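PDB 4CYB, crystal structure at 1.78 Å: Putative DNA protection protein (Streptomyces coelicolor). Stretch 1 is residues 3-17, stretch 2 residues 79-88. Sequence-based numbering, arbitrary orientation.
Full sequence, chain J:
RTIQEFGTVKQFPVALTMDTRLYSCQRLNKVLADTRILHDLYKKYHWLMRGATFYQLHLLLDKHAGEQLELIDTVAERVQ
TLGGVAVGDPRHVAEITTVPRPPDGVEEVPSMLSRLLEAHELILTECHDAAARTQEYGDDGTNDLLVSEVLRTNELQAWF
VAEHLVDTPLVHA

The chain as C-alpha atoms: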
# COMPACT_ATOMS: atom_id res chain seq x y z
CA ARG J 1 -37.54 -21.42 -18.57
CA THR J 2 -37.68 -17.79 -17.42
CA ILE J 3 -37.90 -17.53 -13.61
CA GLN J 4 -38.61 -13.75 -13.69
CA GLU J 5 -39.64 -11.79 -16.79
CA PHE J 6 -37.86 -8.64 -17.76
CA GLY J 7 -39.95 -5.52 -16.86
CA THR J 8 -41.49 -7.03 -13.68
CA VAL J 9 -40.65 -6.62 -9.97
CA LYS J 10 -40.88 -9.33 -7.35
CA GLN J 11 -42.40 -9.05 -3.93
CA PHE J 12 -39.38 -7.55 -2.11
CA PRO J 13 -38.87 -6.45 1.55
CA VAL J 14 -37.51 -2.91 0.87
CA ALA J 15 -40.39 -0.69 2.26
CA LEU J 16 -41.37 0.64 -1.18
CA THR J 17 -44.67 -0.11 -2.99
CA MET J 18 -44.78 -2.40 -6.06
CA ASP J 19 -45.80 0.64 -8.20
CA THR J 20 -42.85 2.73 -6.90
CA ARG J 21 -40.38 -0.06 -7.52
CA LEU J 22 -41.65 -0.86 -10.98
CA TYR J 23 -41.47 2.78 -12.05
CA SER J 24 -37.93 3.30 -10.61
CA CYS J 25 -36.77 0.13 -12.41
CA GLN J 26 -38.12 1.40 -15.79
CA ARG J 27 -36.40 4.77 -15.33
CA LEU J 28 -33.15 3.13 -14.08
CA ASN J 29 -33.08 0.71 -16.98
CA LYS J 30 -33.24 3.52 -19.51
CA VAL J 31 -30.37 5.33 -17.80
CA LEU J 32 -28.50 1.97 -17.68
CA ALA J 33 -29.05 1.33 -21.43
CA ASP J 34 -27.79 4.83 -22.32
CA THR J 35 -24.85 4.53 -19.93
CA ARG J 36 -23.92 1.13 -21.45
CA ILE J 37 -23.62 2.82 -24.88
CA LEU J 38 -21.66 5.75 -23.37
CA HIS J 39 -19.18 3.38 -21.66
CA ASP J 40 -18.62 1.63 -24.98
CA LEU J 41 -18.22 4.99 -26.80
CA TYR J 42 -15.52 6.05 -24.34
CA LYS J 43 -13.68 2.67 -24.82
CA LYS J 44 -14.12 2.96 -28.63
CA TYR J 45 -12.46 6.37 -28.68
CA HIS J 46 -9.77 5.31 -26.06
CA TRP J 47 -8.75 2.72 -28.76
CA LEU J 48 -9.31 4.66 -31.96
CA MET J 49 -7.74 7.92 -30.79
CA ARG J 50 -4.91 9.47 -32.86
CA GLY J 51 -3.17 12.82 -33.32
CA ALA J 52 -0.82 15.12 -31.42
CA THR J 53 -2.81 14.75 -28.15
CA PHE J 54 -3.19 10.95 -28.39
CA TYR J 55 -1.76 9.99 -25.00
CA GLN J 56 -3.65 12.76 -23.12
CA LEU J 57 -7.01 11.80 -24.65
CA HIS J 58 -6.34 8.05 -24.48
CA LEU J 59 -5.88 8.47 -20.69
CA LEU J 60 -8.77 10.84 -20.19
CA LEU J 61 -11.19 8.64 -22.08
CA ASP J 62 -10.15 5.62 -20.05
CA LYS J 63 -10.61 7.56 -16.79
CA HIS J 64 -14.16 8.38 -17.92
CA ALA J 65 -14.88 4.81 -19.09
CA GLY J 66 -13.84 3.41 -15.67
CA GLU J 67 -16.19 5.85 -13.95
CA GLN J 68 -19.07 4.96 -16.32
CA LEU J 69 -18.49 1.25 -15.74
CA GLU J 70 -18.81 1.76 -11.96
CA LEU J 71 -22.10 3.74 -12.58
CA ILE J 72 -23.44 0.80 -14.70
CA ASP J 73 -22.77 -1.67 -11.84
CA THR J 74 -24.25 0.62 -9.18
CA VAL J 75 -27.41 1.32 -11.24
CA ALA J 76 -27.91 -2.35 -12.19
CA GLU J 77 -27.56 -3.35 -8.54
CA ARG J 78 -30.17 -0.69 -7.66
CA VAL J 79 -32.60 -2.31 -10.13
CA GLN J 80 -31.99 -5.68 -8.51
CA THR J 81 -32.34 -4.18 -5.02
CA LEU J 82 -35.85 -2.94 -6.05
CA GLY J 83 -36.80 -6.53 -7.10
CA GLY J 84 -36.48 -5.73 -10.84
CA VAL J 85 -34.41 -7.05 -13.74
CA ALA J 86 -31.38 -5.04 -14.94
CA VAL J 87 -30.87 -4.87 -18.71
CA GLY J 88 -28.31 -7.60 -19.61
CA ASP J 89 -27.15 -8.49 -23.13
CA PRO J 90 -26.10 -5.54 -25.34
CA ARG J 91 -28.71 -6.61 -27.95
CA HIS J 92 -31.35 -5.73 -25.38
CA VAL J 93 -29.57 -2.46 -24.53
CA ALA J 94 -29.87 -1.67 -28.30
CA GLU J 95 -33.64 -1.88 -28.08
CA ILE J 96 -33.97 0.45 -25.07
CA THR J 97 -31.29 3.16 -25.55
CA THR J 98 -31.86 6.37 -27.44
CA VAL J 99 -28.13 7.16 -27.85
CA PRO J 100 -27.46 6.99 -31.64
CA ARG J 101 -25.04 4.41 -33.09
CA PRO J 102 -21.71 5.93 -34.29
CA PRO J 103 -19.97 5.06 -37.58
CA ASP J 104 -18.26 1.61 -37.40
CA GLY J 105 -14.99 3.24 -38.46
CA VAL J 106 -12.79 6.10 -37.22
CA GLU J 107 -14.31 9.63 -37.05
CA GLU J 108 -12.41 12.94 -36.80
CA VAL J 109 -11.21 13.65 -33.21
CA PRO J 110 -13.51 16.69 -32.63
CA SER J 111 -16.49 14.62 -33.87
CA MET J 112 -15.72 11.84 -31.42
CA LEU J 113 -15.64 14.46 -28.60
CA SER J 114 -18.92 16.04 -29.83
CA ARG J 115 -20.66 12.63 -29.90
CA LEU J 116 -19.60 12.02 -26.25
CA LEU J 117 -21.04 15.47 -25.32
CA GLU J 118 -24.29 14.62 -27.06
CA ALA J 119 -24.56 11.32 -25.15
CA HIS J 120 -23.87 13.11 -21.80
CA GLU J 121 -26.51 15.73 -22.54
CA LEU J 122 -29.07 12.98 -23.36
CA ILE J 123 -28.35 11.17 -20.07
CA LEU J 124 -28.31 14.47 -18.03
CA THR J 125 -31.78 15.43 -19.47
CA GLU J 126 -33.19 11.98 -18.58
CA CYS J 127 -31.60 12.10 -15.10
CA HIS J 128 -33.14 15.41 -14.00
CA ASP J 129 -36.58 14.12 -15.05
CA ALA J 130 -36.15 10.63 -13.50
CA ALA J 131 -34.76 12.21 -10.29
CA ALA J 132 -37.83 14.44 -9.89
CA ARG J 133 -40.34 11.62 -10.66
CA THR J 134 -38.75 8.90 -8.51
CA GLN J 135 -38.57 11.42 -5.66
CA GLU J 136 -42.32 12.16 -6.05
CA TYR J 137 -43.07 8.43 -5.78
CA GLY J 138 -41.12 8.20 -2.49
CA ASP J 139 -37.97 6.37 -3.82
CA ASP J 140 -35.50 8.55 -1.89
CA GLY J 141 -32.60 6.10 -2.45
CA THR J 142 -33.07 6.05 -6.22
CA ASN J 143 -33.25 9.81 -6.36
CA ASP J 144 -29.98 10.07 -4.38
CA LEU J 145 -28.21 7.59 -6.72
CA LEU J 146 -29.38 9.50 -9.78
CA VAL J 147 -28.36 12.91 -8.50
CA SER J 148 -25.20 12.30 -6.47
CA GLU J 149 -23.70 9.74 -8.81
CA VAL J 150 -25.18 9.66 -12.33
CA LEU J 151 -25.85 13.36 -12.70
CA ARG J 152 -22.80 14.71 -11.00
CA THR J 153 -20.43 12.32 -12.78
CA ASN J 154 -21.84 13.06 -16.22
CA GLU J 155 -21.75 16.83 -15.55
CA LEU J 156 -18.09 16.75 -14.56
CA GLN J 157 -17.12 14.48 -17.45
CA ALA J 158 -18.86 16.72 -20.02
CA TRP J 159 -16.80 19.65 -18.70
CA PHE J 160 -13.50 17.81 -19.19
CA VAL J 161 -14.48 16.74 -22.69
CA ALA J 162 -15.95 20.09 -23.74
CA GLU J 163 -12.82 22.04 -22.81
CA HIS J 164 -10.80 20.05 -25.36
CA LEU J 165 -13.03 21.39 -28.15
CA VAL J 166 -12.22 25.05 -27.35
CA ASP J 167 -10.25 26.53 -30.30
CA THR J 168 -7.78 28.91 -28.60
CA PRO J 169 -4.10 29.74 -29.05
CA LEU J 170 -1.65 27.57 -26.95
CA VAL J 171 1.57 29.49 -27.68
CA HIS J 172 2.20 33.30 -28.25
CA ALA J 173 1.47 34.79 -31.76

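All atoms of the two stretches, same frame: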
# COMPACT_ATOMS: atom_id res chain seq x y z
N ILE J 3 -37.38 -17.59 -14.97
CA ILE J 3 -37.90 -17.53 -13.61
C ILE J 3 -38.44 -16.15 -13.20
O ILE J 3 -39.23 -16.06 -12.28
CB ILE J 3 -36.99 -18.21 -12.54
CG1 ILE J 3 -35.61 -17.55 -12.43
CG2 ILE J 3 -36.86 -19.71 -12.81
CD1 ILE J 3 -34.69 -18.19 -11.37
N GLN J 4 -38.00 -15.07 -13.85
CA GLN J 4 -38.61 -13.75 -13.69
C GLN J 4 -38.51 -13.05 -15.02
O GLN J 4 -37.43 -13.01 -15.60
CB GLN J 4 -37.91 -12.93 -12.58
CG GLN J 4 -38.50 -11.50 -12.44
CD GLN J 4 -37.90 -10.70 -11.30
OE1 GLN J 4 -37.03 -11.17 -10.58
NE2 GLN J 4 -38.35 -9.48 -11.14
N GLU J 5 -39.62 -12.49 -15.52
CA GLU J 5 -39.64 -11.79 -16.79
C GLU J 5 -39.01 -10.44 -16.64
O GLU J 5 -39.19 -9.78 -15.60
CB GLU J 5 -41.10 -11.57 -17.32
CG GLU J 5 -41.85 -12.88 -17.63
CD GLU J 5 -41.38 -13.60 -18.90
OE1 GLU J 5 -40.98 -12.93 -19.89
OE2 GLU J 5 -41.42 -14.86 -18.92
N PHE J 6 -38.32 -10.01 -17.70
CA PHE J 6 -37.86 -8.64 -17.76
C PHE J 6 -39.08 -7.68 -17.66
O PHE J 6 -40.18 -8.03 -18.15
CB PHE J 6 -37.02 -8.38 -19.03
CG PHE J 6 -36.46 -6.99 -19.09
CD1 PHE J 6 -37.25 -5.92 -19.59
CD2 PHE J 6 -35.18 -6.71 -18.58
CE1 PHE J 6 -36.75 -4.63 -19.58
CE2 PHE J 6 -34.69 -5.42 -18.55
CZ PHE J 6 -35.46 -4.37 -19.08
N GLY J 7 -38.89 -6.53 -17.04
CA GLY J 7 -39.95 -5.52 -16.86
C GLY J 7 -40.98 -5.83 -15.78
O GLY J 7 -42.02 -5.17 -15.74
N THR J 8 -40.70 -6.80 -14.90
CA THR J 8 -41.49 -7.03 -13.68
C THR J 8 -40.67 -6.76 -12.42
O THR J 8 -39.43 -6.71 -12.48
CB THR J 8 -41.98 -8.50 -13.59
OG1 THR J 8 -40.86 -9.38 -13.42
CG2 THR J 8 -42.79 -8.91 -14.84
N VAL J 9 -41.34 -6.64 -11.27
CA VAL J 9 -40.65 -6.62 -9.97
C VAL J 9 -41.20 -7.77 -9.11
O VAL J 9 -42.40 -8.19 -9.26
CB VAL J 9 -40.77 -5.26 -9.24
CG1 VAL J 9 -40.08 -4.14 -10.00
CG2 VAL J 9 -42.25 -4.90 -8.95
N LYS J 10 -40.36 -8.32 -8.24
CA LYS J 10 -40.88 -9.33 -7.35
C LYS J 10 -41.36 -8.71 -6.07
O LYS J 10 -41.12 -7.54 -5.81
CB LYS J 10 -39.96 -10.55 -7.15
CG LYS J 10 -38.50 -10.28 -6.82
CD LYS J 10 -37.74 -11.61 -6.76
CE LYS J 10 -36.27 -11.38 -6.40
NZ LYS J 10 -35.61 -12.60 -5.83
N GLN J 11 -42.09 -9.49 -5.28
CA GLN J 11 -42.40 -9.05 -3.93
C GLN J 11 -41.02 -8.94 -3.26
O GLN J 11 -40.24 -9.91 -3.27
CB GLN J 11 -43.31 -10.04 -3.20
CG GLN J 11 -43.61 -9.54 -1.79
CD GLN J 11 -44.08 -8.08 -1.85
OE1 GLN J 11 -45.16 -7.79 -2.38
NE2 GLN J 11 -43.25 -7.15 -1.36
N PHE J 12 -40.71 -7.76 -2.73
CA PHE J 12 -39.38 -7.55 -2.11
C PHE J 12 -39.49 -6.70 -0.83
O PHE J 12 -40.26 -5.72 -0.79
CB PHE J 12 -38.39 -6.94 -3.14
CG PHE J 12 -37.02 -7.62 -3.16
CD1 PHE J 12 -36.90 -9.01 -3.20
CD2 PHE J 12 -35.84 -6.85 -3.21
CE1 PHE J 12 -35.64 -9.63 -3.26
CE2 PHE J 12 -34.58 -7.46 -3.25
CZ PHE J 12 -34.48 -8.86 -3.28
N PRO J 13 -38.74 -7.10 0.23
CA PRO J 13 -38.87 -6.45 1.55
C PRO J 13 -38.02 -5.15 1.68
O PRO J 13 -37.15 -5.06 2.58
CB PRO J 13 -38.39 -7.55 2.53
CG PRO J 13 -37.40 -8.36 1.74
CD PRO J 13 -37.74 -8.21 0.27
N VAL J 14 -38.26 -4.17 0.81
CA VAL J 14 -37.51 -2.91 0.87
C VAL J 14 -38.39 -1.65 1.14
O VAL J 14 -37.99 -0.53 0.77
CB VAL J 14 -36.59 -2.72 -0.37
CG1 VAL J 14 -35.48 -3.80 -0.38
CG2 VAL J 14 -37.42 -2.77 -1.68
N ALA J 15 -39.55 -1.83 1.79
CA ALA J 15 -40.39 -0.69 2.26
C ALA J 15 -40.81 0.28 1.16
O ALA J 15 -40.93 1.49 1.40
CB ALA J 15 -39.69 0.08 3.37
N LEU J 16 -40.91 -0.21 -0.06
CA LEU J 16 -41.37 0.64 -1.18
C LEU J 16 -42.49 -0.12 -1.88
O LEU J 16 -42.39 -1.36 -2.06
CB LEU J 16 -40.20 0.86 -2.18
CG LEU J 16 -39.04 1.78 -1.75
CD1 LEU J 16 -37.96 1.81 -2.81
CD2 LEU J 16 -39.58 3.19 -1.52
N THR J 17 -43.57 0.57 -2.28
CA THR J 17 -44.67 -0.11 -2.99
C THR J 17 -44.25 -0.75 -4.35
O THR J 17 -43.32 -0.29 -5.02
CB THR J 17 -45.89 0.84 -3.26
OG1 THR J 17 -45.60 1.70 -4.37
CG2 THR J 17 -46.23 1.70 -2.08
N VAL J 79 -31.49 -1.57 -9.54
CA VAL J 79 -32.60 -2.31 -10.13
C VAL J 79 -32.85 -3.62 -9.43
O VAL J 79 -34.01 -3.93 -9.10
CB VAL J 79 -32.39 -2.54 -11.63
CG1 VAL J 79 -33.48 -3.43 -12.21
CG2 VAL J 79 -32.31 -1.20 -12.38
N GLN J 80 -31.78 -4.41 -9.20
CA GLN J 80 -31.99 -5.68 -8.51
C GLN J 80 -32.49 -5.51 -7.05
O GLN J 80 -33.34 -6.27 -6.58
CB GLN J 80 -30.66 -6.50 -8.50
CG GLN J 80 -30.15 -6.77 -9.93
CD GLN J 80 -31.18 -7.50 -10.78
OE1 GLN J 80 -31.45 -7.06 -11.87
NE2 GLN J 80 -31.80 -8.55 -10.26
N THR J 81 -31.96 -4.49 -6.37
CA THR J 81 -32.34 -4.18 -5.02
C THR J 81 -33.86 -3.84 -4.95
O THR J 81 -34.51 -4.11 -3.92
CB THR J 81 -31.54 -2.96 -4.52
OG1 THR J 81 -30.13 -3.34 -4.42
CG2 THR J 81 -32.07 -2.48 -3.13
N LEU J 82 -34.39 -3.27 -6.02
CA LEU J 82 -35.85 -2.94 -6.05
C LEU J 82 -36.68 -4.14 -6.49
O LEU J 82 -37.91 -4.02 -6.63
CB LEU J 82 -36.06 -1.75 -7.01
CG LEU J 82 -35.36 -0.47 -6.54
CD1 LEU J 82 -35.35 0.54 -7.68
CD2 LEU J 82 -36.03 0.18 -5.34
N GLY J 83 -36.05 -5.30 -6.72
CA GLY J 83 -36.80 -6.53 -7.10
C GLY J 83 -36.97 -6.65 -8.60
O GLY J 83 -37.71 -7.48 -9.07
N GLY J 84 -36.33 -5.76 -9.36
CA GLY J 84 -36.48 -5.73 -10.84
C GLY J 84 -35.41 -6.55 -11.56
O GLY J 84 -34.69 -7.38 -10.93
N VAL J 85 -35.37 -6.37 -12.87
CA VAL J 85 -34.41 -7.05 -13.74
C VAL J 85 -33.60 -6.03 -14.52
O VAL J 85 -34.14 -5.27 -15.38
CB VAL J 85 -35.11 -8.07 -14.69
CG1 VAL J 85 -34.06 -8.92 -15.48
CG2 VAL J 85 -36.04 -8.97 -13.85
N ALA J 86 -32.28 -5.99 -14.22
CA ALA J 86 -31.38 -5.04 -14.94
C ALA J 86 -31.19 -5.48 -16.40
O ALA J 86 -31.09 -6.70 -16.70
CB ALA J 86 -30.02 -4.97 -14.22
N VAL J 87 -31.12 -4.51 -17.31
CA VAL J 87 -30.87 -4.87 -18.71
C VAL J 87 -29.51 -5.58 -18.89
O VAL J 87 -28.49 -5.14 -18.32
CB VAL J 87 -30.98 -3.65 -19.64
CG1 VAL J 87 -30.00 -2.56 -19.27
CG2 VAL J 87 -30.81 -4.09 -21.09
N GLY J 88 -29.51 -6.71 -19.59
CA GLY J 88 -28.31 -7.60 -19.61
C GLY J 88 -27.52 -7.54 -20.91
O GLY J 88 -26.58 -6.80 -21.04
O HOH W 1 -36.84 -4.93 -15.97
O HOH W 2 -37.99 -4.46 -13.58

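The carbonyl of Gly 83 is the polar centre of this contact. It accepts two hydrogen bonds from stretch 1. The backbone amide of Lys 10 donates from N to Gly 83 O at 2.9 Å. The side chain of Gln 4 donates from NE2 to the same Gly 83 O, also at 2.9 Å. The angles at hydrogen are 152° for Lys 10 and 164° for Gln 4, so the side-chain bond is the straighter. The CA of Val 9 adds a CA-H...O contact, 3.2 Å from Gly 83 O.

Gly 83 lies just past the end of a helix. Gly 83 is the first residue to leave helical geometry and has positive phi. Two bonds run back into the last turn: Gly 83 N to Gln 80 O at 2.9 Å and Gly 84 N to Val 79 O at 3.0 Å. This is a Schellman motif. Glycine suits the site twice over. At these backbone angles a CB would jam against the carbonyl of the preceding residue. A CB on Gly 83 would also lie 3.2 Å from Lys 10 O and 3.3 Å from Phe 12 CB.

Gln 4 reaches the carbonyl with an extended side chain, both chi1 and chi2 being t. Gln 4 NE2 also makes weak hydrogen bonds to Thr 8 O at 3.3 Å and Thr 8 OG1 at 3.4 Å. Its OE1 is bonded elsewhere in the structure. Thr 8 closes a type II turn that starts at Glu 5, and Thr 8 OG1 donates to Glu 5 O at 2.8 Å. Gly 7 takes the positive phi within that turn.

The closest CA atoms are those of Val 9 and Gly 84, 4.4 Å apart. Here Gly 84 CA makes a CA-H...O contact with Thr 8 O at 3.5 Å. Two waters extend the polar link. Water 1 accepts from Gly 7 N at 2.8 Å and donates to Val 85 O at 2.8 Å. Water 2 donates to Thr 8 O at 2.9 Å and accepts weakly from Val 85 N at 3.3 Å.

Packing spreads out from these bonds. Val 85 points toward stretch 1 and is the residue most covered by it. Val 85 CG2 lies 3.6 Å from Gln 4 NE2, and Val 85 CG1 lies 4.0 Å from Phe 6 CD2. The Phe 6 ring also reaches Val 87, with Phe 6 CE2 4.3 Å from Val 87 CB.

Phe 12 packs against the helix end. Gly 83 CA lies over one face of its ring. Thr 81 O sits at the ring edge, 3.1 Å from Phe 12 CD2. Val 14 CG1 approaches the same Thr 81 O at 3.7 Å. Leu 16 completes the apolar contact, with Leu 16 CD1 3.6 Å from Leu 82 CD2. Together the two stretches bury 587 Å², both sides summed.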